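PDB 1L1J: heat shock protease HtrA from Thermotoga maritima, which is probably a serine endopeptidase of the heat-shock HtrA family, the chain here being its trypsin-like protease domain. Local coordinates for residues T85-S90 and F143-T148; V7-A12 and P186-H191; V18-V23 and I69-H74; F61-E66 and I105-I110; E132-I137 and I172-A177. All blocks are in the same frame, centred on the assembly; numbering follows the deposited sequence.

Interaction 1. Residues T85-S90 and F143-T148; sequences TMLDGS and FQHTVT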
# COMPACT_ATOMS: atom_id res chain seq x y z
N THR A 85 -0.23 1.52 -12.72
CA THR A 85 0.90 1.07 -13.51
C THR A 85 1.48 -0.24 -12.92
O THR A 85 1.60 -0.37 -11.70
CB THR A 85 2.00 2.17 -13.57
OG1 THR A 85 1.40 3.43 -13.88
CG2 THR A 85 3.03 1.83 -14.63
N MET A 86 1.83 -1.19 -13.79
CA MET A 86 2.36 -2.47 -13.33
C MET A 86 3.85 -2.69 -13.59
O MET A 86 4.49 -1.94 -14.33
CB MET A 86 1.58 -3.62 -13.96
CG MET A 86 0.39 -4.12 -13.15
SD MET A 86 -0.40 -5.56 -13.92
CE MET A 86 0.58 -6.95 -13.30
N LEU A 87 4.38 -3.74 -12.98
CA LEU A 87 5.79 -4.07 -13.12
C LEU A 87 6.18 -4.41 -14.54
O LEU A 87 7.28 -4.08 -14.97
CB LEU A 87 6.17 -5.23 -12.20
CG LEU A 87 7.06 -4.91 -10.99
CD1 LEU A 87 7.56 -6.21 -10.40
CD2 LEU A 87 8.24 -4.04 -11.41
N ASP A 88 5.29 -5.08 -15.28
CA ASP A 88 5.62 -5.45 -16.65
C ASP A 88 5.67 -4.21 -17.54
O ASP A 88 6.17 -4.25 -18.66
CB ASP A 88 4.63 -6.49 -17.22
CG ASP A 88 3.21 -5.95 -17.38
OD1 ASP A 88 3.07 -4.70 -17.48
OD2 ASP A 88 2.26 -6.76 -17.42
N GLY A 89 5.16 -3.09 -17.01
CA GLY A 89 5.16 -1.84 -17.75
C GLY A 89 3.78 -1.37 -18.17
O GLY A 89 3.54 -0.17 -18.29
N SER A 90 2.88 -2.32 -18.38
CA SER A 90 1.51 -2.05 -18.81
C SER A 90 0.75 -1.07 -17.90
O SER A 90 0.89 -1.12 -16.68
CB SER A 90 0.72 -3.37 -18.92
OG SER A 90 0.62 -4.04 -17.67
N PHE A 143 8.02 0.94 -12.54
CA PHE A 143 8.99 0.05 -13.19
C PHE A 143 9.94 -0.69 -12.27
O PHE A 143 10.81 -1.43 -12.74
CB PHE A 143 9.78 0.83 -14.24
CG PHE A 143 10.30 2.14 -13.76
CD1 PHE A 143 11.49 2.21 -13.04
CD2 PHE A 143 9.60 3.31 -14.01
CE1 PHE A 143 11.97 3.43 -12.58
CE2 PHE A 143 10.07 4.54 -13.55
CZ PHE A 143 11.26 4.60 -12.84
N GLN A 144 9.80 -0.48 -10.97
CA GLN A 144 10.62 -1.17 -9.98
C GLN A 144 10.00 -1.09 -8.60
O GLN A 144 9.41 -0.08 -8.21
CB GLN A 144 12.03 -0.60 -9.89
CG GLN A 144 12.90 -1.37 -8.92
CD GLN A 144 14.18 -0.65 -8.57
OE1 GLN A 144 14.17 0.35 -7.86
NE2 GLN A 144 15.30 -1.17 -9.08
N HIS A 145 10.15 -2.18 -7.86
CA HIS A 145 9.63 -2.31 -6.51
C HIS A 145 10.68 -1.97 -5.44
O HIS A 145 11.82 -2.44 -5.50
CB HIS A 145 9.17 -3.74 -6.32
CG HIS A 145 10.20 -4.74 -6.73
ND1 HIS A 145 10.70 -4.79 -8.01
CD2 HIS A 145 10.83 -5.72 -6.04
CE1 HIS A 145 11.60 -5.76 -8.10
NE2 HIS A 145 11.70 -6.34 -6.91
N THR A 146 10.30 -1.13 -4.47
CA THR A 146 11.19 -0.77 -3.37
C THR A 146 10.87 -1.74 -2.24
O THR A 146 9.73 -2.18 -2.10
CB THR A 146 10.94 0.67 -2.89
OG1 THR A 146 9.54 0.93 -2.83
CG2 THR A 146 11.58 1.67 -3.84
N VAL A 147 11.86 -2.09 -1.41
CA VAL A 147 11.63 -3.02 -0.32
C VAL A 147 12.34 -2.65 0.98
O VAL A 147 13.46 -2.18 0.96
CB VAL A 147 12.07 -4.45 -0.74
CG1 VAL A 147 12.18 -5.36 0.48
CG2 VAL A 147 11.06 -5.04 -1.72
N THR A 148 11.66 -2.84 2.11
CA THR A 148 12.25 -2.57 3.43
C THR A 148 11.88 -3.73 4.32
O THR A 148 10.79 -4.28 4.22
CB THR A 148 11.75 -1.24 4.08
OG1 THR A 148 10.34 -1.28 4.28
CG2 THR A 148 12.10 -0.06 3.19
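Leu87 meets segment 143-148 through van der Waals contact alone, its methyls lying on a peptide and an imidazole nitrogen. The two divide the work: CD2 lies against the backbone leading into strand 146-160, 3.9 Å from Phe143 C and touching the peptide at Gln144, while CD1 comes to 4.2 Å from His145 ND1, approaching the imidazole obliquely. The His145 ring can lean there because its CG sits between the backbone N and the carbonyl carbon (chi1 50°). Ala14 touches both Leu87 and His145 and completes this small cluster.

No hydrogen bond crosses between the segments; those of the turn lie within 85-90. A type I turn from Met86 to Gly89 joins strands 83-85 and 91-93 as a hairpin, closed by Gly89 N to Met86 O at 3.0 Å. Asp88 OD1 receives Ser90 N at 2.6 Å in an Asx turn, and Ser90 OG approaches the same oxygen on its syn lone pair. Two donors thus grip one carboxylate oxygen. Polar bonds therefore shape the turn, whereas its meeting with segment 143-148 rests on the fit of one leucine at the surface.

Interaction 2. Residues V7-A12 and P186-H191; sequences VNVVEA and PLLNIH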
# COMPACT_ATOMS: atom_id res chain seq x y z
N VAL A 7 14.50 -12.55 -0.30
CA VAL A 7 14.72 -12.32 -1.72
C VAL A 7 13.69 -13.10 -2.50
O VAL A 7 13.12 -12.61 -3.49
CB VAL A 7 16.12 -12.80 -2.14
CG1 VAL A 7 16.31 -12.61 -3.65
CG2 VAL A 7 17.17 -12.03 -1.36
N ASN A 8 13.45 -14.32 -2.05
CA ASN A 8 12.48 -15.18 -2.71
C ASN A 8 11.09 -14.58 -2.68
O ASN A 8 10.47 -14.42 -3.73
CB ASN A 8 12.50 -16.56 -2.06
CG ASN A 8 13.77 -17.32 -2.37
OD1 ASN A 8 14.32 -18.02 -1.51
ND2 ASN A 8 14.23 -17.20 -3.62
N VAL A 9 10.59 -14.22 -1.50
CA VAL A 9 9.26 -13.63 -1.41
C VAL A 9 9.05 -12.49 -2.40
O VAL A 9 8.09 -12.50 -3.18
CB VAL A 9 8.96 -13.11 0.01
CG1 VAL A 9 7.79 -12.13 -0.02
CG2 VAL A 9 8.61 -14.28 0.92
N VAL A 10 9.95 -11.51 -2.37
CA VAL A 10 9.88 -10.36 -3.25
C VAL A 10 9.79 -10.81 -4.71
O VAL A 10 8.88 -10.40 -5.44
CB VAL A 10 11.12 -9.45 -3.05
CG1 VAL A 10 11.23 -8.42 -4.17
CG2 VAL A 10 11.01 -8.74 -1.71
N GLU A 11 10.73 -11.65 -5.11
CA GLU A 11 10.76 -12.18 -6.47
C GLU A 11 9.39 -12.73 -6.81
O GLU A 11 8.94 -12.67 -7.96
CB GLU A 11 11.79 -13.31 -6.57
CG GLU A 11 12.62 -13.28 -7.83
CD GLU A 11 13.68 -12.19 -7.77
OE1 GLU A 11 14.65 -12.35 -6.99
OE2 GLU A 11 13.53 -11.17 -8.49
N ALA A 12 8.72 -13.28 -5.80
CA ALA A 12 7.40 -13.87 -5.98
C ALA A 12 6.24 -12.90 -5.91
O ALA A 12 5.26 -13.06 -6.64
CB ALA A 12 7.18 -14.98 -4.97
N PRO A 186 1.93 -4.03 -0.00
CA PRO A 186 1.58 -4.97 1.06
C PRO A 186 2.70 -5.18 2.08
O PRO A 186 3.86 -4.84 1.82
CB PRO A 186 1.29 -6.25 0.29
CG PRO A 186 2.38 -6.21 -0.74
CD PRO A 186 2.38 -4.75 -1.21
N LEU A 187 2.33 -5.73 3.24
CA LEU A 187 3.28 -6.05 4.30
C LEU A 187 3.20 -7.58 4.37
O LEU A 187 2.20 -8.12 4.84
CB LEU A 187 2.85 -5.45 5.64
CG LEU A 187 3.87 -5.60 6.78
CD1 LEU A 187 5.06 -4.69 6.50
CD2 LEU A 187 3.25 -5.23 8.11
N LEU A 188 4.25 -8.27 3.93
CA LEU A 188 4.24 -9.74 3.91
C LEU A 188 5.00 -10.50 5.01
O LEU A 188 5.73 -9.93 5.82
CB LEU A 188 4.77 -10.23 2.55
CG LEU A 188 4.21 -9.66 1.25
CD1 LEU A 188 5.24 -9.86 0.15
CD2 LEU A 188 2.87 -10.32 0.89
N ASN A 189 4.80 -11.82 4.97
CA ASN A 189 5.42 -12.81 5.86
C ASN A 189 6.64 -13.38 5.19
O ASN A 189 7.07 -12.90 4.15
CB ASN A 189 4.49 -13.99 6.07
CG ASN A 189 3.36 -13.68 6.96
OD1 ASN A 189 2.43 -14.47 7.09
ND2 ASN A 189 3.42 -12.52 7.61
N ILE A 190 7.18 -14.43 5.79
CA ILE A 190 8.32 -15.11 5.21
C ILE A 190 7.66 -16.14 4.33
O ILE A 190 8.31 -16.82 3.55
CB ILE A 190 9.20 -15.83 6.25
CG1 ILE A 190 8.45 -15.99 7.58
CG2 ILE A 190 10.53 -15.12 6.36
CD1 ILE A 190 8.11 -14.67 8.33
N HIS A 191 6.35 -16.21 4.45
CA HIS A 191 5.56 -17.16 3.67
C HIS A 191 4.90 -16.54 2.44
O HIS A 191 4.22 -17.24 1.70
CB HIS A 191 4.51 -17.82 4.56
CG HIS A 191 5.09 -18.54 5.73
ND1 HIS A 191 5.44 -17.90 6.90
CD2 HIS A 191 5.44 -19.84 5.89
CE1 HIS A 191 5.98 -18.78 7.73
NE2 HIS A 191 5.99 -19.96 7.14
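Val9 of helix 5-13 turns its CB toward segment 186-191 and spreads its two methyls over different partners. With CG1 anti to the backbone N (chi1 162°), that methyl faces Leu188, whose CD1 lies 3.4 Å from Val9 CG1. The other methyl, CG2, swings to the backbone beyond and rests 3.7 Å from Ile190 O and 3.8 Å from Asn189 O. Leu188 answers with CG anti to its own carbonyl carbon (chi1 -50°), which sends CD1 toward the helix; the two side chains run past one another in opposite directions instead of meeting end on.

Here the N-terminal helix packs on a sheet of the trypsin-like fold, where strand 186-188 pairs antiparallel with strand 133-138. Ile135 of that neighbouring strand also touches Val9, and Ile137 touches Leu188. No hydrogen bond links the two segments. Past the strand, the CB of Ile190 turns away from the helix, and that residue takes part through its carbonyl oxygen, while the amide end of Asn189 leads off toward Glu132.

Interaction 3. Residues V18-V23 and I69-H74; sequences VKIDVV and ILTNYH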
# COMPACT_ATOMS: atom_id res chain seq x y z
N VAL A 18 1.48 -2.81 -7.50
CA VAL A 18 1.31 -1.74 -8.47
C VAL A 18 1.49 -0.33 -7.97
O VAL A 18 1.60 -0.09 -6.77
CB VAL A 18 -0.10 -1.79 -9.10
CG1 VAL A 18 -0.44 -3.20 -9.52
CG2 VAL A 18 -1.12 -1.27 -8.11
N LYS A 19 1.49 0.60 -8.92
CA LYS A 19 1.63 2.03 -8.68
C LYS A 19 0.23 2.65 -8.83
O LYS A 19 -0.64 2.08 -9.49
CB LYS A 19 2.57 2.63 -9.74
CG LYS A 19 2.45 4.14 -9.95
CD LYS A 19 3.15 4.59 -11.23
CE LYS A 19 2.92 6.09 -11.49
NZ LYS A 19 3.40 6.54 -12.84
N ILE A 20 -0.00 3.80 -8.22
CA ILE A 20 -1.30 4.44 -8.33
C ILE A 20 -1.16 5.96 -8.41
O ILE A 20 -0.94 6.63 -7.40
CB ILE A 20 -2.21 4.05 -7.14
CG1 ILE A 20 -2.39 2.53 -7.11
CG2 ILE A 20 -3.56 4.74 -7.28
CD1 ILE A 20 -3.28 2.04 -6.02
N ASP A 21 -1.26 6.48 -9.63
CA ASP A 21 -1.14 7.91 -9.88
C ASP A 21 -2.49 8.50 -10.29
O ASP A 21 -3.18 7.95 -11.14
CB ASP A 21 -0.07 8.18 -10.96
CG ASP A 21 -0.18 7.25 -12.17
OD1 ASP A 21 -0.28 6.01 -11.99
OD2 ASP A 21 -0.13 7.74 -13.32
N VAL A 22 -2.84 9.61 -9.65
CA VAL A 22 -4.10 10.30 -9.88
C VAL A 22 -3.85 11.76 -10.27
O VAL A 22 -3.33 12.54 -9.47
CB VAL A 22 -4.96 10.25 -8.59
CG1 VAL A 22 -6.24 11.07 -8.76
CG2 VAL A 22 -5.29 8.81 -8.25
N VAL A 23 -4.24 12.13 -11.49
CA VAL A 23 -4.04 13.49 -11.99
C VAL A 23 -4.84 14.54 -11.20
O VAL A 23 -5.82 14.21 -10.53
CB VAL A 23 -4.40 13.60 -13.49
CG1 VAL A 23 -4.19 15.03 -13.99
CG2 VAL A 23 -3.55 12.63 -14.30
N ILE A 69 -7.80 -4.75 -6.64
CA ILE A 69 -6.65 -4.19 -5.96
C ILE A 69 -6.96 -3.48 -4.64
O ILE A 69 -7.99 -2.84 -4.49
CB ILE A 69 -5.96 -3.18 -6.91
CG1 ILE A 69 -5.34 -3.94 -8.09
CG2 ILE A 69 -4.92 -2.36 -6.15
CD1 ILE A 69 -4.81 -3.03 -9.19
N LEU A 70 -6.05 -3.62 -3.69
CA LEU A 70 -6.19 -2.97 -2.39
C LEU A 70 -5.12 -1.91 -2.29
O LEU A 70 -4.10 -1.97 -2.98
CB LEU A 70 -6.01 -3.99 -1.27
CG LEU A 70 -7.25 -4.81 -0.92
CD1 LEU A 70 -6.87 -6.10 -0.17
CD2 LEU A 70 -8.17 -3.93 -0.09
N THR A 71 -5.36 -0.92 -1.44
CA THR A 71 -4.42 0.16 -1.22
C THR A 71 -4.92 1.02 -0.08
O THR A 71 -5.86 0.65 0.62
CB THR A 71 -4.25 1.05 -2.46
OG1 THR A 71 -3.23 2.02 -2.22
CG2 THR A 71 -5.55 1.76 -2.78
N ASN A 72 -4.28 2.17 0.10
CA ASN A 72 -4.69 3.07 1.16
C ASN A 72 -5.73 4.06 0.62
O ASN A 72 -5.58 4.58 -0.49
CB ASN A 72 -3.47 3.80 1.72
CG ASN A 72 -2.95 3.16 2.98
OD1 ASN A 72 -1.80 3.37 3.37
ND2 ASN A 72 -3.80 2.37 3.63
N TYR A 73 -6.78 4.29 1.40
CA TYR A 73 -7.82 5.21 0.97
C TYR A 73 -7.26 6.59 0.73
O TYR A 73 -7.65 7.25 -0.23
CB TYR A 73 -8.94 5.31 2.01
CG TYR A 73 -10.07 6.21 1.54
CD1 TYR A 73 -10.91 5.81 0.50
CD2 TYR A 73 -10.28 7.47 2.12
CE1 TYR A 73 -11.92 6.64 0.04
CE2 TYR A 73 -11.30 8.31 1.66
CZ TYR A 73 -12.11 7.88 0.62
OH TYR A 73 -13.13 8.68 0.15
N HIS A 74 -6.36 7.05 1.59
CA HIS A 74 -5.79 8.38 1.41
C HIS A 74 -5.09 8.46 0.07
O HIS A 74 -4.99 9.53 -0.53
CB HIS A 74 -4.81 8.72 2.55
CG HIS A 74 -3.55 7.90 2.55
ND1 HIS A 74 -3.18 7.11 3.61
CD2 HIS A 74 -2.56 7.79 1.64
CE1 HIS A 74 -2.02 6.54 3.35
NE2 HIS A 74 -1.62 6.94 2.16
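Ile20 and Thr71 reach toward each other, tip to tip, inside the N-terminal antiparallel beta-barrel of the trypsin-like fold. Their strands, 17-23 and 68-72, are not paired: each flanks strand 54-64, so the contact spans a strand and is made by side chains alone, with the CA atoms of Ile20 and Thr71 8.9 Å apart. Ile20, extended at chi2 (-179°), carries CD1 across that gap. This methyl nestles into the branch of Thr71, with Ile20 CD1 3.8 Å from Thr71 CB and 4.0 Å from Thr71 CG2. One step down the barrel, Val18 CG2 and Ile69 CD1 repeat the apolar theme at a looser 4.2 Å.

The other face of strand 17-23 is a contrast. Lys19 and Asp21, both partly exposed, point away from this core, and a long salt bridge of 3.8 Å joins Lys19 NZ to Asp21 OD2. Beyond Thr71 the chain turns into helix 73-76 with His74, the predicted charge-relay histidine, whose ND1 is hydrogen-bonded to Asp104. The Thr71 hydroxyl touched by Ile20 is itself satisfied, because OG1 makes a hydrogen bond to the backbone O of Ser59.

Interaction 4. Residues F61-E66 and I105-I110; sequences FIFDPE and IAVIKI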
# COMPACT_ATOMS: atom_id res chain seq x y z
N PHE A 61 -2.03 -3.46 -4.35
CA PHE A 61 -1.74 -4.80 -4.78
C PHE A 61 -2.98 -5.60 -5.15
O PHE A 61 -4.04 -5.49 -4.53
CB PHE A 61 -0.92 -5.53 -3.70
CG PHE A 61 -1.56 -5.56 -2.35
CD1 PHE A 61 -2.25 -6.68 -1.93
CD2 PHE A 61 -1.46 -4.48 -1.49
CE1 PHE A 61 -2.84 -6.72 -0.67
CE2 PHE A 61 -2.05 -4.50 -0.23
CZ PHE A 61 -2.74 -5.62 0.18
N ILE A 62 -2.81 -6.40 -6.20
CA ILE A 62 -3.87 -7.24 -6.73
C ILE A 62 -4.04 -8.43 -5.81
O ILE A 62 -3.08 -9.18 -5.56
CB ILE A 62 -3.51 -7.73 -8.16
CG1 ILE A 62 -3.20 -6.51 -9.05
CG2 ILE A 62 -4.65 -8.55 -8.73
CD1 ILE A 62 -2.38 -6.82 -10.28
N PHE A 63 -5.25 -8.60 -5.29
CA PHE A 63 -5.54 -9.70 -4.38
C PHE A 63 -6.39 -10.81 -4.98
O PHE A 63 -6.70 -11.79 -4.31
CB PHE A 63 -6.17 -9.18 -3.08
CG PHE A 63 -7.48 -8.45 -3.26
CD1 PHE A 63 -8.69 -9.14 -3.20
CD2 PHE A 63 -7.52 -7.07 -3.41
CE1 PHE A 63 -9.91 -8.46 -3.27
CE2 PHE A 63 -8.73 -6.38 -3.48
CZ PHE A 63 -9.93 -7.08 -3.41
N ASP A 64 -6.75 -10.65 -6.25
CA ASP A 64 -7.55 -11.65 -6.94
C ASP A 64 -7.51 -11.37 -8.44
O ASP A 64 -7.86 -10.29 -8.89
CB ASP A 64 -8.99 -11.66 -6.38
CG ASP A 64 -9.18 -12.67 -5.23
OD1 ASP A 64 -10.13 -12.52 -4.43
OD2 ASP A 64 -8.38 -13.64 -5.13
N PRO A 65 -7.10 -12.38 -9.23
CA PRO A 65 -6.94 -12.39 -10.69
C PRO A 65 -7.87 -11.51 -11.52
O PRO A 65 -7.46 -10.99 -12.56
CB PRO A 65 -7.07 -13.88 -11.04
CG PRO A 65 -7.88 -14.44 -9.91
CD PRO A 65 -7.25 -13.76 -8.73
N GLU A 66 -9.10 -11.35 -11.07
CA GLU A 66 -10.08 -10.54 -11.79
C GLU A 66 -9.61 -9.09 -11.93
O GLU A 66 -10.22 -8.31 -12.67
CB GLU A 66 -11.43 -10.57 -11.07
CG GLU A 66 -11.69 -11.84 -10.26
CD GLU A 66 -11.01 -11.80 -8.89
OE1 GLU A 66 -10.87 -12.87 -8.27
OE2 GLU A 66 -10.64 -10.69 -8.43
N ILE A 105 -8.78 1.88 4.10
CA ILE A 105 -8.67 0.76 3.18
C ILE A 105 -9.39 1.23 1.92
O ILE A 105 -10.25 2.10 1.99
CB ILE A 105 -9.38 -0.50 3.71
CG1 ILE A 105 -8.71 -0.99 4.99
CG2 ILE A 105 -9.36 -1.60 2.66
CD1 ILE A 105 -9.30 -2.28 5.55
N ALA A 106 -9.03 0.66 0.77
CA ALA A 106 -9.67 1.05 -0.47
C ALA A 106 -9.39 0.02 -1.55
O ALA A 106 -8.25 -0.36 -1.77
CB ALA A 106 -9.15 2.41 -0.91
N VAL A 107 -10.45 -0.43 -2.22
CA VAL A 107 -10.30 -1.41 -3.28
C VAL A 107 -10.53 -0.79 -4.66
O VAL A 107 -11.39 0.08 -4.85
CB VAL A 107 -11.25 -2.61 -3.07
CG1 VAL A 107 -12.70 -2.14 -3.14
CG2 VAL A 107 -10.97 -3.69 -4.11
N ILE A 108 -9.75 -1.27 -5.63
CA ILE A 108 -9.79 -0.77 -6.98
C ILE A 108 -9.93 -1.95 -7.95
O ILE A 108 -9.74 -3.10 -7.56
CB ILE A 108 -8.51 0.03 -7.24
CG1 ILE A 108 -8.86 1.52 -7.34
CG2 ILE A 108 -7.74 -0.51 -8.45
CD1 ILE A 108 -9.47 2.07 -6.07
N LYS A 109 -10.27 -1.66 -9.21
CA LYS A 109 -10.47 -2.71 -10.21
C LYS A 109 -9.94 -2.37 -11.62
O LYS A 109 -10.26 -1.32 -12.20
CB LYS A 109 -11.96 -3.06 -10.28
CG LYS A 109 -12.31 -4.17 -11.26
CD LYS A 109 -11.65 -5.48 -10.87
CE LYS A 109 -12.16 -6.62 -11.74
NZ LYS A 109 -11.88 -6.42 -13.19
N ILE A 110 -9.14 -3.29 -12.15
CA ILE A 110 -8.54 -3.15 -13.47
C ILE A 110 -9.08 -4.17 -14.47
O ILE A 110 -9.14 -5.37 -14.20
CB ILE A 110 -7.00 -3.27 -13.37
CG1 ILE A 110 -6.38 -1.88 -13.31
CG2 ILE A 110 -6.44 -4.03 -14.54
CD1 ILE A 110 -6.85 -1.08 -12.15
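Glu66 and Lys109 meet where the chain leaves strand 54-64, and their aliphatic parts touch, Glu66 CB being 4.1 Å from Lys109 CE. The ammonium group of Lys109 turns to backbone oxygens. It reaches Glu66 O in a weak hydrogen bond whose geometry is doubtful, since that oxygen is crowded in the model, and it bonds Ile110 O at 3.1 Å from NZ, approaching from well above the carbonyl plane (63° out of it). Bends at chi2 (63°) and chi4 (60°) fold the lysine chain back so that NZ comes to the Ile110 carbonyl and near that of Glu66. The Glu66 carboxylate is not its mate, with OE2 6.5 Å from Lys109 NZ, although the opposite charges may still attract mildly. Tyr68 adds a cation-pi contact to the same lysine. An alanine in place of Lys109 would probably leave the Ile110 carbonyl without this donor, take the cation from Tyr68 and open a gap beside Glu66 CB.

Deeper in, Val107 completes the contact. Its CG2 meets the edge of the Phe63 ring in the ring plane, 3.6 Å from both Phe63 CE2 and Phe63 CZ, and the two side chains cross at about a right angle. Strands 54-64 and 105-109 both border strand 68-72, so this contact spans one strand in the first beta-barrel of the trypsin-like fold.

Interaction 5. Residues E132-I137 and I172-A177; sequences EWAIAI and IQTDAA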
# COMPACT_ATOMS: atom_id res chain seq x y z
N GLU A 132 8.39 -11.74 14.12
CA GLU A 132 8.46 -12.40 12.83
C GLU A 132 8.80 -11.37 11.77
O GLU A 132 8.37 -10.23 11.86
CB GLU A 132 7.13 -13.08 12.48
CG GLU A 132 5.96 -12.14 12.36
CD GLU A 132 4.85 -12.71 11.50
OE1 GLU A 132 4.50 -13.89 11.68
OE2 GLU A 132 4.32 -11.98 10.64
N TRP A 133 9.57 -11.78 10.78
CA TRP A 133 9.97 -10.86 9.72
C TRP A 133 8.79 -10.37 8.90
O TRP A 133 7.91 -11.15 8.54
CB TRP A 133 10.98 -11.51 8.78
CG TRP A 133 12.24 -11.96 9.45
CD1 TRP A 133 12.53 -13.22 9.87
CD2 TRP A 133 13.37 -11.14 9.79
NE1 TRP A 133 13.77 -13.24 10.46
CE2 TRP A 133 14.31 -11.98 10.43
CE3 TRP A 133 13.67 -9.78 9.62
CZ2 TRP A 133 15.54 -11.51 10.89
CZ3 TRP A 133 14.90 -9.31 10.08
CH2 TRP A 133 15.81 -10.17 10.71
N ALA A 134 8.78 -9.07 8.61
CA ALA A 134 7.75 -8.46 7.78
C ALA A 134 8.44 -7.78 6.59
O ALA A 134 9.44 -7.08 6.76
CB ALA A 134 6.96 -7.45 8.57
N ILE A 135 7.93 -7.99 5.39
CA ILE A 135 8.57 -7.40 4.24
C ILE A 135 7.60 -6.40 3.63
O ILE A 135 6.54 -6.78 3.17
CB ILE A 135 8.94 -8.50 3.21
CG1 ILE A 135 9.53 -9.72 3.94
CG2 ILE A 135 9.98 -7.97 2.23
CD1 ILE A 135 9.83 -10.90 3.04
N ALA A 136 7.96 -5.12 3.64
CA ALA A 136 7.11 -4.09 3.06
C ALA A 136 7.48 -3.93 1.59
O ALA A 136 8.66 -3.81 1.26
CB ALA A 136 7.33 -2.80 3.78
N ILE A 137 6.49 -3.95 0.70
CA ILE A 137 6.79 -3.78 -0.72
C ILE A 137 6.05 -2.60 -1.30
O ILE A 137 4.87 -2.38 -1.00
CB ILE A 137 6.42 -5.02 -1.56
CG1 ILE A 137 7.07 -6.28 -0.98
CG2 ILE A 137 6.93 -4.83 -2.98
CD1 ILE A 137 7.26 -7.40 -1.96
N ILE A 172 -0.82 -2.63 12.87
CA ILE A 172 0.31 -3.51 13.11
C ILE A 172 1.51 -2.58 13.03
O ILE A 172 1.55 -1.71 12.16
CB ILE A 172 0.45 -4.60 12.02
CG1 ILE A 172 -0.61 -5.69 12.25
CG2 ILE A 172 1.87 -5.17 12.03
CD1 ILE A 172 -0.86 -6.62 11.07
N GLN A 173 2.46 -2.76 13.93
CA GLN A 173 3.67 -1.94 13.97
C GLN A 173 4.88 -2.77 13.51
O GLN A 173 4.93 -3.98 13.74
CB GLN A 173 3.89 -1.43 15.39
CG GLN A 173 4.97 -0.36 15.55
CD GLN A 173 5.25 -0.06 17.02
OE1 GLN A 173 4.33 -0.05 17.84
NE2 GLN A 173 6.51 0.20 17.36
N THR A 174 5.84 -2.12 12.84
CA THR A 174 7.06 -2.79 12.36
C THR A 174 8.24 -1.85 12.46
O THR A 174 8.08 -0.63 12.45
CB THR A 174 7.00 -3.18 10.85
OG1 THR A 174 5.94 -2.46 10.20
CG2 THR A 174 6.81 -4.67 10.67
N ASP A 175 9.43 -2.42 12.54
CA ASP A 175 10.60 -1.58 12.56
C ASP A 175 11.08 -1.49 11.11
O ASP A 175 12.17 -0.98 10.83
CB ASP A 175 11.68 -2.13 13.50
CG ASP A 175 11.88 -3.59 13.35
OD1 ASP A 175 11.53 -4.14 12.28
OD2 ASP A 175 12.42 -4.21 14.28
N ALA A 176 10.25 -2.01 10.20
CA ALA A 176 10.53 -1.93 8.76
C ALA A 176 10.08 -0.54 8.36
O ALA A 176 8.99 -0.11 8.72
CB ALA A 176 9.73 -2.96 8.01
N ALA A 177 10.90 0.19 7.61
CA ALA A 177 10.52 1.54 7.22
C ALA A 177 9.29 1.59 6.34
O ALA A 177 9.23 0.93 5.30
CB ALA A 177 11.67 2.22 6.53
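Thr174 has a chi1 of 16°, which nearly eclipses OG1 with the backbone N and turns CG2 toward Ala134. There the threonine methyl touches the alanine methyl, Ala134 CB to Thr174 CG2 measuring 3.5 Å. Past Thr174 the strand ends: at Asp175 psi falls to 9°, and the chain bends before Ala176 and Ala177. The bend keeps the next residues beside strand 133-138, with Ala176 CB 4.3 Å from Ala134 O and Ala177 O 4.5 Å from Ala136 CB. Across the contact the CA atoms of Ala136 and Ala176 are 7.0 Å apart.

The strands themselves are not hydrogen-bonded to each other. Strand 146-160 pairs antiparallel with both 133-138 and 167-174, and the sheet curls so that side chains of the two strands flanking 146-160 meet. This is packing within the second beta-barrel of the trypsin-like fold; Leu187 of strand 186-188 touches Ala134 and Ala136 as well. The contact borders the predicted substrate-binding site: Ala136 lies about 4 Å from Asn182, side chain to side chain, and Ala177 O is held by hydrogen bonds to Asn182 ND2 and Thr148 OG1. Between the two segments, then, small methyl groups and carbonyl oxygens provide van der Waals contact alone, and the directional bonds that fix Ala177 come from neighbouring residues.

How the interactions relate
Four of the five contacts divide between the two beta-sheets of a trypsin-like domain. Interactions 3 and 4, with centres about 10 Å apart, share the first sheet and alternate along the chain, joined by the strand pairing of 54-64, 68-72 and 105-109. Interactions 2 and 5, centres about 11 Å apart, share the second, where strands 133-138 and 186-188 are neighbours; the centres of interactions 4 and 5 lie about 22 Å apart on opposite sides of the chain's centre. Interaction 1 bridges the halves, reaching from the 83-85 hairpin to the start of strand 146-160. All the others nest within the long loop closed by interaction 2, so the strand after Ser183, the predicted nucleophile, comes back to pack on the N-terminal helix.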